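Local coordinates for putative uncharacterized protein (Toxoplasma gondii, PDB 4FBD), which is of unknown function, belongs to the DUF3228 family of conserved proteins and is seen as an assembly of two chains, at residues 200-205 with 220-225; 136-141 with 237-242; 156-161 with 172-177; 78-83 with 93-98; 191-196 with 226-231. All coordinates share one frame; numbering follows the deposited sequence.

Contact 1 (200-205 with 220-225); sequences ITMLRN and EAYKAS
The helical segments at Met-202 and Tyr-222 run nearly antiparallel, at 152° between their N-to-C directions. The short axes come within 10.3 Å of each other, and the nearest CA atoms, those of Met-202 and Tyr-222, are separated by 7.0 Å. No hydrogen bond joins the segments, so side-chain packing bridges the gap. Met-202 does most of it. Its chain runs out extended and then bends at the last torsion (chi3 50°), which lays the methyl end against the backbone of the other helix. Met-202 CE comes within 3.4 Å of Tyr-222 N and rests 4.0 Å from Ala-221 CB. The sulfur covers the next turn, with Met-202 SD 4.0 Å from Ser-225 CB. Leu-203 packs on the Tyr-222 ring. Leu-203 CD2 approaches Tyr-222 CE1 at 3.7 Å, and the two side chains cross obliquely. The two hydroxyls of the second helix bond outside the pair: Ser-225 OG to the carbonyl of Met-197, and Tyr-222 OH to the carbonyl of Pro-129 of the second subunit. The contact is thus an antiparallel helix pair beside the subunit interface. Leu-203 also packs on Ile-200 of the second subunit, while the side chain of this chain's Ile-200 packs on Val-130 of strand 130-135.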
# COMPACT_ATOMS: atom_id res chain seq x y z
N ILE A 200 -0.23 2.91 -3.90
CA ILE A 200 0.17 3.80 -2.83
C ILE A 200 0.46 5.18 -3.38
O ILE A 200 0.15 6.18 -2.75
CB ILE A 200 1.38 3.23 -2.03
CG1 ILE A 200 1.67 4.09 -0.80
CG2 ILE A 200 2.64 3.14 -2.90
CD1 ILE A 200 0.58 4.05 0.25
N THR A 201 1.02 5.25 -4.58
CA THR A 201 1.35 6.54 -5.16
C THR A 201 0.05 7.29 -5.33
O THR A 201 -0.01 8.48 -5.06
CB THR A 201 2.08 6.40 -6.52
OG1 THR A 201 3.22 5.54 -6.38
CG2 THR A 201 2.55 7.75 -7.06
N MET A 202 -1.01 6.59 -5.74
CA MET A 202 -2.32 7.24 -5.93
C MET A 202 -2.87 7.79 -4.61
O MET A 202 -3.42 8.89 -4.58
CB MET A 202 -3.35 6.29 -6.54
CG MET A 202 -3.01 5.84 -7.96
SD MET A 202 -4.35 4.87 -8.70
CE MET A 202 -5.72 5.99 -8.37
N LEU A 203 -2.70 7.02 -3.53
CA LEU A 203 -3.14 7.45 -2.20
C LEU A 203 -2.34 8.67 -1.72
O LEU A 203 -2.93 9.65 -1.30
CB LEU A 203 -3.01 6.32 -1.17
CG LEU A 203 -3.82 5.06 -1.50
CD1 LEU A 203 -3.56 4.01 -0.45
CD2 LEU A 203 -5.32 5.37 -1.60
N ARG A 204 -1.01 8.59 -1.80
CA ARG A 204 -0.16 9.72 -1.37
C ARG A 204 -0.49 11.01 -2.15
O ARG A 204 -0.33 12.11 -1.62
CB ARG A 204 1.34 9.35 -1.48
CG ARG A 204 2.31 10.43 -0.98
CD ARG A 204 3.79 10.00 -1.02
NE ARG A 204 4.13 9.38 -2.30
CZ ARG A 204 4.46 8.10 -2.47
NH1 ARG A 204 4.59 7.27 -1.45
NH2 ARG A 204 4.71 7.65 -3.69
N ASN A 205 -0.94 10.88 -3.40
CA ASN A 205 -1.31 12.04 -4.22
C ASN A 205 -2.60 12.73 -3.77
O ASN A 205 -2.90 13.83 -4.24
CB ASN A 205 -1.41 11.67 -5.71
CG ASN A 205 -0.05 11.40 -6.35
OD1 ASN A 205 1.00 11.62 -5.75
ND2 ASN A 205 -0.08 10.94 -7.60
N GLU A 220 -12.01 3.93 -9.44
CA GLU A 220 -11.89 2.98 -10.55
C GLU A 220 -10.46 2.84 -11.08
O GLU A 220 -10.05 1.76 -11.43
CB GLU A 220 -12.90 3.27 -11.65
CG GLU A 220 -14.31 2.90 -11.23
CD GLU A 220 -15.36 3.19 -12.29
OE1 GLU A 220 -15.08 3.97 -13.24
OE2 GLU A 220 -16.49 2.65 -12.17
N ALA A 221 -9.71 3.94 -11.10
CA ALA A 221 -8.32 3.90 -11.54
C ALA A 221 -7.52 3.18 -10.47
O ALA A 221 -6.61 2.41 -10.80
CB ALA A 221 -7.75 5.32 -11.80
N TYR A 222 -7.84 3.43 -9.20
CA TYR A 222 -7.17 2.73 -8.12
C TYR A 222 -7.37 1.21 -8.26
O TYR A 222 -6.40 0.46 -8.18
CB TYR A 222 -7.67 3.21 -6.74
CG TYR A 222 -6.95 2.57 -5.55
CD1 TYR A 222 -5.78 3.10 -5.02
CD2 TYR A 222 -7.46 1.43 -4.95
CE1 TYR A 222 -5.13 2.50 -3.93
CE2 TYR A 222 -6.83 0.84 -3.88
CZ TYR A 222 -5.67 1.37 -3.37
OH TYR A 222 -5.08 0.73 -2.30
N LYS A 223 -8.60 0.76 -8.47
CA LYS A 223 -8.84 -0.69 -8.62
C LYS A 223 -8.00 -1.23 -9.78
O LYS A 223 -7.37 -2.26 -9.64
CB LYS A 223 -10.33 -1.04 -8.82
CG LYS A 223 -11.21 -0.73 -7.63
CD LYS A 223 -12.59 -1.49 -7.62
CE LYS A 223 -13.40 -1.35 -8.88
NZ LYS A 223 -14.76 -1.97 -8.67
N ALA A 224 -8.00 -0.52 -10.90
CA ALA A 224 -7.22 -0.91 -12.07
C ALA A 224 -5.74 -1.05 -11.70
O ALA A 224 -5.05 -2.01 -12.10
CB ALA A 224 -7.38 0.13 -13.18
N SER A 225 -5.24 -0.07 -10.97
CA SER A 225 -3.85 -0.09 -10.55
C SER A 225 -3.60 -1.31 -9.66
O SER A 225 -2.67 -2.09 -9.91
CB SER A 225 -3.49 1.19 -9.85
OG SER A 225 -2.25 1.03 -9.22

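Contact 2 (136-141 with 237-242); sequences PMSYAK and DKESSL
A polar surface contact joins Ser-138 and Glu-239, where the C-terminal tail after strand 232-235 passes the start of helix 137-140. The carboxylate of Glu-239 grips Ser-138 twice. Ser-138 N donates to the syn lone pair of Glu-239 OE2 at 3.1 Å. Ser-138 OG donates to Glu-239 OE1 at 2.7 Å, again on the syn side and 20° out of the carboxylate plane. Glu-239 folds back at its second torsion (chi2 -59°), which brings the acid to the helix. Pro-136 is the N-cap residue, and Glu-239 takes an N-H of the first turn, where the local N-H groups would probably favour its negative charge. Water 1 extends the network. It accepts from Met-137 N and donates to Glu-239 OE2 at 2.6 Å and to Asp-237 OD1 at 2.8 Å. Van der Waals contacts flank the polar atoms: Met-137 CG lies 3.8 Å from Asp-237 CB, and Pro-136 CB lies 3.3 Å from Lys-238 O. That carbonyl also accepts from Trp-134 NE1. Further along the tail, Ser-240 OG bonds to Glu-113 of the second subunit.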
# COMPACT_ATOMS: atom_id res chain seq x y z
N PRO A 136 14.23 -8.90 -5.49
CA PRO A 136 15.60 -8.47 -5.43
C PRO A 136 16.39 -8.94 -6.63
O PRO A 136 15.91 -9.80 -7.39
CB PRO A 136 16.13 -9.10 -4.14
CG PRO A 136 15.10 -10.00 -3.65
CD PRO A 136 13.86 -9.86 -4.45
N MET A 137 17.58 -8.39 -6.81
CA MET A 137 18.42 -8.71 -7.96
C MET A 137 18.93 -10.15 -7.99
O MET A 137 19.17 -10.69 -9.08
CB MET A 137 19.60 -7.74 -8.05
CG MET A 137 19.16 -6.33 -8.41
SD MET A 137 18.30 -6.28 -9.99
CE MET A 137 19.66 -6.65 -11.10
N SER A 138 19.06 -10.79 -6.83
CA SER A 138 19.51 -12.18 -6.79
C SER A 138 18.58 -13.05 -7.63
O SER A 138 19.01 -14.08 -8.17
CB SER A 138 19.60 -12.70 -5.35
OG SER A 138 18.37 -12.57 -4.69
N TYR A 139 17.31 -12.68 -7.72
CA TYR A 139 16.39 -13.40 -8.63
C TYR A 139 16.30 -12.67 -9.99
O TYR A 139 16.50 -13.26 -11.04
CB TYR A 139 15.01 -13.54 -8.04
CG TYR A 139 13.96 -13.90 -9.06
CD1 TYR A 139 13.92 -15.16 -9.64
CD2 TYR A 139 12.96 -13.01 -9.38
CE1 TYR A 139 12.92 -15.51 -10.57
CE2 TYR A 139 11.97 -13.35 -10.28
CZ TYR A 139 11.95 -14.60 -10.86
OH TYR A 139 10.95 -14.90 -11.75
N ALA A 140 16.04 -11.37 -9.94
CA ALA A 140 15.84 -10.56 -11.13
C ALA A 140 16.95 -10.65 -12.15
O ALA A 140 16.69 -10.70 -13.34
CB ALA A 140 15.59 -9.13 -10.74
N LYS A 141 18.20 -10.70 -11.72
CA LYS A 141 19.29 -10.78 -12.69
C LYS A 141 19.12 -12.01 -13.57
O LYS A 141 19.57 -11.99 -14.67
CB LYS A 141 20.68 -10.79 -12.03
CG LYS A 141 21.01 -12.07 -11.23
CD LYS A 141 22.31 -11.93 -10.39
CE LYS A 141 22.53 -13.18 -9.50
NZ LYS A 141 22.78 -14.43 -10.32
N ASP A 237 17.35 -3.43 -5.98
CA ASP A 237 18.56 -4.03 -5.48
C ASP A 237 18.60 -3.91 -3.97
O ASP A 237 19.24 -3.01 -3.41
CB ASP A 237 19.79 -3.37 -6.12
CG ASP A 237 21.09 -4.13 -5.81
OD1 ASP A 237 21.03 -5.23 -5.22
OD2 ASP A 237 22.16 -3.61 -6.18
N LYS A 238 17.88 -4.80 -3.31
CA LYS A 238 17.84 -4.88 -1.88
C LYS A 238 17.43 -6.33 -1.52
O LYS A 238 16.32 -6.74 -1.80
CB LYS A 238 16.85 -3.85 -1.36
CG LYS A 238 16.87 -3.62 0.12
CD LYS A 238 15.86 -2.54 0.54
CE LYS A 238 16.26 -1.12 0.12
NZ LYS A 238 17.36 -0.54 0.97
N GLU A 239 18.34 -7.09 -0.92
CA GLU A 239 18.09 -8.50 -0.58
C GLU A 239 17.20 -8.73 0.62
O GLU A 239 16.51 -9.75 0.71
CB GLU A 239 19.43 -9.25 -0.38
CG GLU A 239 20.24 -9.35 -1.70
CD GLU A 239 19.46 -10.10 -2.80
OE1 GLU A 239 18.73 -11.07 -2.46
OE2 GLU A 239 19.59 -9.71 -4.00
N SER A 240 17.22 -7.79 1.55
CA SER A 240 16.41 -7.88 2.76
C SER A 240 15.82 -6.54 3.10
O SER A 240 16.38 -5.49 2.74
CB SER A 240 17.26 -8.35 3.94
OG SER A 240 16.49 -8.33 5.12
N SER A 241 14.72 -6.54 3.83
CA SER A 241 14.10 -5.29 4.26
C SER A 241 14.71 -4.74 5.55
O SER A 241 14.68 -3.53 5.81
CB SER A 241 12.61 -5.51 4.49
OG SER A 241 12.39 -6.40 5.56
N LEU A 242 15.27 -5.62 6.36
CA LEU A 242 15.80 -5.24 7.66
C LEU A 242 16.98 -4.29 7.59
O LEU A 242 17.80 -4.37 6.68
CB LEU A 242 16.14 -6.48 8.46
CG LEU A 242 14.93 -7.39 8.62
CD1 LEU A 242 15.31 -8.63 9.39
CD2 LEU A 242 13.75 -6.65 9.29
O HOH W 1 19.23 -7.21 -4.54

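Contact 3 (156-161 with 172-177); sequences SREQIA and VVIDPN
Arg-157 and Ile-174 cross at about a right angle where the loop leading to strand 181-189 passes back along the first turns of helix 157-166. The helix is N-capped by Ser-156, whose OG accepts from Gln-159 N. Arg-157 leaves the helix with CG anti to the backbone N (chi1 179°), which sends its chain over the loop. Arg-157 CD meets Ile-174 CG2 at 3.5 Å. The guanidinium then turns aside, so that Pro-176 O lies over one of its faces rather than in line with an N-H. Glu-158 meets the group at its edge, nearly in plane, with Arg-157 NH1 to Glu-158 OE2 at 3.1 Å in a salt bridge. Arg-157 NE bonds to the carbonyl of Ala-178, which with the salt bridge fixes the rotation of the group. One turn on, the methyl of Ala-161 faces the loop. Ala-161 CB lies 3.8 Å from Ile-174 CG1 and 3.3 Å from Val-172 CG1. Asp-175 shapes the loop as an Asx turn: Asp-175 OD1 takes Asn-177 N at 2.8 Å from above the carboxylate plane.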
# COMPACT_ATOMS: atom_id res chain seq x y z
N SER A 156 6.08 18.80 -25.67
CA SER A 156 6.15 19.81 -26.70
C SER A 156 7.46 20.57 -26.54
O SER A 156 8.11 20.49 -25.50
CB SER A 156 4.99 20.80 -26.59
OG SER A 156 5.05 21.52 -25.37
N ARG A 157 7.83 21.29 -27.59
CA ARG A 157 9.01 22.16 -27.61
C ARG A 157 8.85 23.24 -26.53
O ARG A 157 9.79 23.59 -25.83
CB ARG A 157 9.10 22.83 -28.98
CG ARG A 157 10.25 23.76 -29.15
CD ARG A 157 10.03 24.72 -30.32
NE ARG A 157 9.85 24.07 -31.62
CZ ARG A 157 8.72 24.00 -32.32
NH1 ARG A 157 7.61 24.57 -31.89
NH2 ARG A 157 8.71 23.39 -33.50
N GLU A 158 7.62 23.72 -26.41
CA GLU A 158 7.26 24.77 -25.46
C GLU A 158 7.52 24.31 -24.02
O GLU A 158 8.31 24.92 -23.31
CB GLU A 158 5.79 25.16 -25.66
CG GLU A 158 5.52 25.84 -27.03
CD GLU A 158 5.91 24.97 -28.26
OE1 GLU A 158 5.58 23.75 -28.30
OE2 GLU A 158 6.53 25.52 -29.19
N GLN A 159 6.88 23.21 -23.62
CA GLN A 159 7.08 22.68 -22.28
C GLN A 159 8.53 22.37 -21.94
O GLN A 159 8.95 22.57 -20.80
CB GLN A 159 6.19 21.46 -22.03
CG GLN A 159 4.75 21.82 -21.68
CD GLN A 159 4.58 22.37 -20.27
OE1 GLN A 159 5.53 22.44 -19.48
NE2 GLN A 159 3.36 22.74 -19.93
N ILE A 160 9.30 21.87 -22.90
CA ILE A 160 10.72 21.60 -22.66
C ILE A 160 11.48 22.90 -22.36
O ILE A 160 12.29 22.95 -21.43
CB ILE A 160 11.39 20.88 -23.84
CG1 ILE A 160 10.86 19.44 -23.94
CG2 ILE A 160 12.90 20.83 -23.64
CD1 ILE A 160 11.47 18.67 -25.08
N ALA A 161 11.21 23.95 -23.12
CA ALA A 161 11.87 25.24 -22.89
C ALA A 161 11.52 25.73 -21.47
O ALA A 161 12.40 26.07 -20.69
CB ALA A 161 11.43 26.26 -23.92
N VAL A 172 13.34 32.00 -20.66
CA VAL A 172 13.17 30.87 -21.55
C VAL A 172 13.42 31.28 -23.02
O VAL A 172 12.82 32.22 -23.53
CB VAL A 172 11.75 30.32 -21.42
CG1 VAL A 172 11.68 28.90 -21.94
CG2 VAL A 172 11.28 30.36 -19.95
N VAL A 173 14.33 30.58 -23.69
CA VAL A 173 14.64 30.84 -25.09
C VAL A 173 14.16 29.67 -25.94
O VAL A 173 14.68 28.57 -25.82
CB VAL A 173 16.13 31.00 -25.33
CG1 VAL A 173 16.41 31.20 -26.84
CG2 VAL A 173 16.68 32.17 -24.52
N ILE A 174 13.15 29.90 -26.77
CA ILE A 174 12.64 28.85 -27.64
C ILE A 174 13.29 28.95 -29.03
O ILE A 174 13.40 30.03 -29.61
CB ILE A 174 11.10 28.89 -27.81
CG1 ILE A 174 10.42 28.86 -26.45
CG2 ILE A 174 10.61 27.70 -28.66
CD1 ILE A 174 8.92 28.65 -26.53
N ASP A 175 13.74 27.80 -29.52
CA ASP A 175 14.30 27.68 -30.83
C ASP A 175 13.15 27.19 -31.72
O ASP A 175 12.78 26.04 -31.65
CB ASP A 175 15.45 26.66 -30.83
CG ASP A 175 16.05 26.43 -32.21
OD1 ASP A 175 15.50 26.94 -33.21
OD2 ASP A 175 17.05 25.72 -32.32
N PRO A 176 12.61 28.07 -32.59
CA PRO A 176 11.49 27.66 -33.45
C PRO A 176 11.83 26.51 -34.37
O PRO A 176 10.91 25.89 -34.91
CB PRO A 176 11.21 28.90 -34.30
CG PRO A 176 12.46 29.66 -34.30
CD PRO A 176 13.14 29.38 -32.97
N ASN A 177 13.13 26.24 -34.55
CA ASN A 177 13.58 25.15 -35.40
C ASN A 177 13.81 23.86 -34.63
O ASN A 177 14.20 22.85 -35.22
CB ASN A 177 14.83 25.57 -36.17
CG ASN A 177 14.57 26.75 -37.07
OD1 ASN A 177 13.43 26.97 -37.50
ND2 ASN A 177 15.61 27.53 -37.35

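Contact 4 (78-83 with 93-98); sequences AGIEFF and LYIPNF
Leu-93 is the main bump of this contact, and it fits between Ile-80 and Phe-82. Its two methyls divide the work. Leu-93 CD1 meets Ile-80 CG2 at 3.8 Å and lies over one face of the Phe-82 ring. Leu-93 CD2 reaches Phe-82 CE2 at 3.9 Å, and the two side chains run side by side in the same direction. Leu-93 places CG between its backbone N and carbonyl carbon (chi1 58°), which turns both methyls towards this hollow. Leu-93 CB packs against the backbone, 3.4 Å from Glu-81 O. Ile-80, just before strand 82-84, turns its CG2 branch to strand 90-96: Ile-80 CG2 touches Tyr-94 O at 3.7 Å and, more loosely, Ile-95.

The pieces belong to the beta hairpin of strands 82-84 and 90-96, with strand 82-84 at the edge of the five-stranded sheet in this chain. The strands spread apart here, and water 2 enters the gap. Tyr-94 N donates to it at 2.8 Å, and it lies 2.7 Å from Glu-81 O. Val-74 of helix 63-76 packs on Leu-93 as well.

Phe-83 and Tyr-94 meet beside the gap. Phe-83 CE2 comes to the edge of the Tyr-94 ring, near its plane, at 3.7 Å from Tyr-94 CD2. The ring planes are inclined at 58°, with centroids 5.8 Å apart. Lys-192 and Ser-194 pack on Tyr-94.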
# COMPACT_ATOMS: atom_id res chain seq x y z
N ALA A 78 3.06 2.78 -40.69
CA ALA A 78 1.90 3.66 -40.63
C ALA A 78 0.97 3.28 -39.46
O ALA A 78 0.06 4.04 -39.14
CB ALA A 78 1.14 3.58 -41.95
N GLY A 79 1.21 2.12 -38.84
CA GLY A 79 0.42 1.62 -37.71
C GLY A 79 0.87 2.09 -36.34
O GLY A 79 0.23 1.76 -35.35
N ILE A 80 1.98 2.82 -36.26
CA ILE A 80 2.45 3.33 -34.95
C ILE A 80 1.59 4.54 -34.63
O ILE A 80 1.62 5.54 -35.34
CB ILE A 80 3.95 3.77 -34.95
CG1 ILE A 80 4.88 2.61 -35.33
CG2 ILE A 80 4.34 4.33 -33.59
CD1 ILE A 80 4.76 1.43 -34.47
N GLU A 81 0.82 4.42 -33.55
CA GLU A 81 -0.10 5.43 -33.12
C GLU A 81 0.50 6.31 -32.05
O GLU A 81 1.29 5.86 -31.24
CB GLU A 81 -1.33 4.75 -32.47
CG GLU A 81 -2.19 3.90 -33.40
CD GLU A 81 -3.09 2.93 -32.64
OE1 GLU A 81 -2.55 2.09 -31.88
OE2 GLU A 81 -4.33 2.98 -32.83
N PHE A 82 0.08 7.55 -32.03
CA PHE A 82 0.46 8.49 -31.00
C PHE A 82 -0.73 8.60 -30.06
O PHE A 82 -1.87 8.66 -30.52
CB PHE A 82 0.81 9.83 -31.65
CG PHE A 82 2.15 9.82 -32.37
CD1 PHE A 82 2.32 9.10 -33.56
CD2 PHE A 82 3.23 10.55 -31.87
CE1 PHE A 82 3.54 9.09 -34.23
CE2 PHE A 82 4.47 10.56 -32.53
CZ PHE A 82 4.63 9.83 -33.71
N PHE A 83 -0.50 8.55 -28.75
CA PHE A 83 -1.61 8.64 -27.78
C PHE A 83 -1.52 9.92 -26.97
O PHE A 83 -0.47 10.24 -26.42
CB PHE A 83 -1.64 7.42 -26.85
CG PHE A 83 -1.79 6.13 -27.57
CD1 PHE A 83 -3.04 5.68 -27.95
CD2 PHE A 83 -0.69 5.37 -27.92
CE1 PHE A 83 -3.20 4.48 -28.66
CE2 PHE A 83 -0.83 4.18 -28.60
CZ PHE A 83 -2.09 3.74 -28.97
N LEU A 93 4.06 7.25 -27.61
CA LEU A 93 3.88 6.18 -28.57
C LEU A 93 4.68 4.95 -28.16
O LEU A 93 5.68 5.07 -27.44
CB LEU A 93 4.32 6.59 -29.98
CG LEU A 93 5.77 7.03 -30.10
CD1 LEU A 93 6.29 6.90 -31.54
CD2 LEU A 93 5.90 8.47 -29.56
N TYR A 94 4.25 3.80 -28.66
CA TYR A 94 4.89 2.52 -28.43
C TYR A 94 5.58 2.09 -29.67
O TYR A 94 5.00 2.15 -30.72
CB TYR A 94 3.85 1.46 -28.09
CG TYR A 94 3.15 1.83 -26.85
CD1 TYR A 94 3.76 1.64 -25.63
CD2 TYR A 94 1.92 2.45 -26.89
CE1 TYR A 94 3.15 2.02 -24.47
CE2 TYR A 94 1.29 2.81 -25.72
CZ TYR A 94 1.92 2.59 -24.52
OH TYR A 94 1.36 2.98 -23.36
N ILE A 95 6.84 1.69 -29.56
CA ILE A 95 7.60 1.19 -30.67
C ILE A 95 8.29 -0.13 -30.22
O ILE A 95 8.43 -0.40 -29.01
CB ILE A 95 8.68 2.20 -31.13
CG1 ILE A 95 9.77 2.34 -30.06
CG2 ILE A 95 8.06 3.59 -31.43
CD1 ILE A 95 10.97 3.23 -30.49
N PRO A 96 8.71 -0.95 -31.18
CA PRO A 96 9.47 -2.15 -30.82
C PRO A 96 10.75 -1.80 -30.04
O PRO A 96 11.38 -0.77 -30.30
CB PRO A 96 9.85 -2.75 -32.18
CG PRO A 96 8.78 -2.24 -33.14
CD PRO A 96 8.45 -0.86 -32.63
N ASN A 97 11.11 -2.66 -29.09
CA ASN A 97 12.27 -2.45 -28.25
C ASN A 97 13.55 -2.88 -28.97
O ASN A 97 14.01 -4.01 -28.83
CB ASN A 97 12.08 -3.25 -26.96
CG ASN A 97 13.17 -2.99 -25.95
OD1 ASN A 97 14.04 -2.13 -26.16
ND2 ASN A 97 13.12 -3.71 -24.83
N PHE A 98 14.14 -1.97 -29.73
CA PHE A 98 15.33 -2.30 -30.51
C PHE A 98 16.65 -2.16 -29.75
O PHE A 98 17.68 -2.56 -30.27
CB PHE A 98 15.40 -1.47 -31.79
CG PHE A 98 15.68 -0.03 -31.56
CD1 PHE A 98 16.99 0.44 -31.52
CD2 PHE A 98 14.65 0.86 -31.38
CE1 PHE A 98 17.26 1.80 -31.31
CE2 PHE A 98 14.89 2.22 -31.16
CZ PHE A 98 16.19 2.69 -31.13
O HOH W 2 2.26 3.42 -30.58

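Contact 5 (191-196 with 226-231); sequences EKYSLP and VAYWKT
Tyr-228 and Pro-196 form the apolar centre, with Pro-196 CG 3.6 Å from Tyr-228 CB and the two side chains crossing at about a right angle. Leu-195 lies over one face of the Tyr-228 ring, with Leu-195 CG 4.0 Å from Tyr-228 CZ. Tyr-193 comes in obliquely, with Tyr-193 OH 3.8 Å from Tyr-228 CD1. Tyr-228 CG stands anti to the backbone N (chi1 -173°), which carries the ring from the last turn of helix 219-229 towards the loop. That loop links strand 181-189 to helix 199-204, and the contact packs it against the helix end. His-232 stacks on the Tyr-228 ring. At the polar edge, Trp-229 NE1 donates to Pro-196 O at 2.9 Å. The bond is fairly straight, at 164°, and the oxygen lies in the indole plane, although the donor sits above the carbonyl plane. At the far end of the tyrosine, Tyr-228 OH donates to Glu-191 OE2 at 2.6 Å. The carboxylate stands at 83° to the ring and is met from above its own plane.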
# COMPACT_ATOMS: atom_id res chain seq x y z
N GLU A 191 3.63 -4.21 -21.98
CA GLU A 191 2.27 -3.86 -22.26
C GLU A 191 2.20 -2.64 -23.20
O GLU A 191 3.04 -1.73 -23.13
CB GLU A 191 1.52 -3.55 -20.97
CG GLU A 191 1.52 -4.67 -19.91
CD GLU A 191 2.78 -4.71 -19.06
OE1 GLU A 191 3.58 -3.75 -19.08
OE2 GLU A 191 2.94 -5.70 -18.35
N LYS A 192 1.20 -2.66 -24.07
CA LYS A 192 0.90 -1.59 -25.04
C LYS A 192 -0.08 -0.56 -24.46
O LYS A 192 -0.97 -0.12 -25.14
CB LYS A 192 0.28 -2.19 -26.32
CG LYS A 192 1.09 -2.20 -27.63
CD LYS A 192 0.89 -0.86 -28.41
CE LYS A 192 1.17 -0.97 -29.94
NZ LYS A 192 2.56 -1.35 -30.30
N TYR A 193 0.08 -0.23 -23.18
CA TYR A 193 -0.75 0.80 -22.55
C TYR A 193 0.04 1.41 -21.39
O TYR A 193 1.05 0.86 -20.97
CB TYR A 193 -2.14 0.26 -22.15
CG TYR A 193 -2.13 -0.87 -21.14
CD1 TYR A 193 -2.03 -2.21 -21.55
CD2 TYR A 193 -2.22 -0.61 -19.79
CE1 TYR A 193 -1.99 -3.25 -20.62
CE2 TYR A 193 -2.19 -1.65 -18.84
CZ TYR A 193 -2.08 -2.95 -19.27
OH TYR A 193 -2.07 -3.96 -18.34
N SER A 194 -0.37 2.60 -20.94
CA SER A 194 0.31 3.29 -19.84
C SER A 194 0.25 2.42 -18.61
O SER A 194 -0.82 2.05 -18.16
CB SER A 194 -0.35 4.62 -19.51
OG SER A 194 -0.19 5.56 -20.56
N LEU A 195 1.40 2.09 -18.05
CA LEU A 195 1.39 1.24 -16.90
C LEU A 195 0.85 2.08 -15.72
O LEU A 195 1.28 3.22 -15.51
CB LEU A 195 2.79 0.73 -16.65
CG LEU A 195 2.90 -0.78 -16.54
CD1 LEU A 195 2.24 -1.42 -17.79
CD2 LEU A 195 4.35 -1.18 -16.40
N PRO A 196 -0.12 1.53 -14.97
CA PRO A 196 -0.69 2.27 -13.86
C PRO A 196 0.32 2.55 -12.77
O PRO A 196 1.16 1.71 -12.50
CB PRO A 196 -1.77 1.33 -13.32
CG PRO A 196 -1.34 -0.00 -13.74
CD PRO A 196 -0.68 0.17 -15.04
N VAL A 226 -4.46 -1.53 -8.68
CA VAL A 226 -4.32 -2.73 -7.83
C VAL A 226 -4.31 -4.03 -8.66
O VAL A 226 -3.50 -4.93 -8.40
CB VAL A 226 -5.43 -2.81 -6.83
CG1 VAL A 226 -5.46 -4.23 -6.18
CG2 VAL A 226 -5.28 -1.67 -5.79
N ALA A 227 -5.21 -4.15 -9.63
CA ALA A 227 -5.25 -5.37 -10.49
C ALA A 227 -3.92 -5.63 -11.15
O ALA A 227 -3.50 -6.76 -11.26
CB ALA A 227 -6.31 -5.25 -11.56
N TYR A 228 -3.25 -4.58 -11.59
CA TYR A 228 -1.95 -4.76 -12.23
C TYR A 228 -0.90 -5.17 -11.21
O TYR A 228 -0.20 -6.16 -11.42
CB TYR A 228 -1.45 -3.49 -12.96
CG TYR A 228 -0.18 -3.80 -13.74
CD1 TYR A 228 -0.24 -4.33 -15.02
CD2 TYR A 228 1.05 -3.61 -13.20
CE1 TYR A 228 0.90 -4.64 -15.73
CE2 TYR A 228 2.22 -3.92 -13.92
CZ TYR A 228 2.12 -4.43 -15.19
OH TYR A 228 3.24 -4.77 -15.92
N TRP A 229 -0.84 -4.44 -10.09
CA TRP A 229 0.20 -4.65 -9.10
C TRP A 229 0.03 -5.88 -8.23
O TRP A 229 0.98 -6.29 -7.57
CB TRP A 229 0.53 -3.35 -8.34
CG TRP A 229 1.12 -2.35 -9.33
CD1 TRP A 229 0.49 -1.29 -9.87
CD2 TRP A 229 2.42 -2.41 -9.94
NE1 TRP A 229 1.33 -0.64 -10.77
CE2 TRP A 229 2.51 -1.32 -10.83
CE3 TRP A 229 3.51 -3.26 -9.81
CZ2 TRP A 229 3.66 -1.05 -11.58
CZ3 TRP A 229 4.65 -3.01 -10.57
CH2 TRP A 229 4.71 -1.90 -11.44
N LYS A 230 -1.13 -6.54 -8.30
CA LYS A 230 -1.30 -7.79 -7.59
C LYS A 230 -0.48 -8.88 -8.27
O LYS A 230 -0.15 -9.88 -7.62
CB LYS A 230 -2.76 -8.32 -7.57
CG LYS A 230 -3.79 -7.35 -7.18
CD LYS A 230 -5.00 -7.92 -6.49
CE LYS A 230 -5.64 -9.12 -7.13
NZ LYS A 230 -7.02 -9.33 -6.47
N THR A 231 -0.19 -8.74 -9.56
CA THR A 231 0.50 -9.81 -10.29
C THR A 231 1.88 -9.43 -10.91
O THR A 231 2.45 -10.16 -11.73
CB THR A 231 -0.44 -10.35 -11.37
OG1 THR A 231 -0.82 -9.29 -12.26
CG2 THR A 231 -1.77 -10.93 -10.73

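Along the chain, contact 4 closes first. Contact 2 then spans the rest, enclosing contact 3 and, after it, contact 5, which in turn encloses contact 1. Contacts 1 and 5 share helix 219-229; their centres are 11 Å apart, and Ser-225 packs on Pro-196. Contacts 4 and 5 also touch, with Tyr-94 OH probably hydrogen-bonded to Tyr-193 O. The loop 191-196 therefore joins the hairpin of the five-stranded sheet to helix 219-229, which leads into strand 232-235 of the four-stranded sheet. Contacts 2 and 3 lie on opposite sides of the chain's centre, about 41 Å between centres. Contacts 1, 2 and 5 touch the second subunit; contacts 3 and 4 do not.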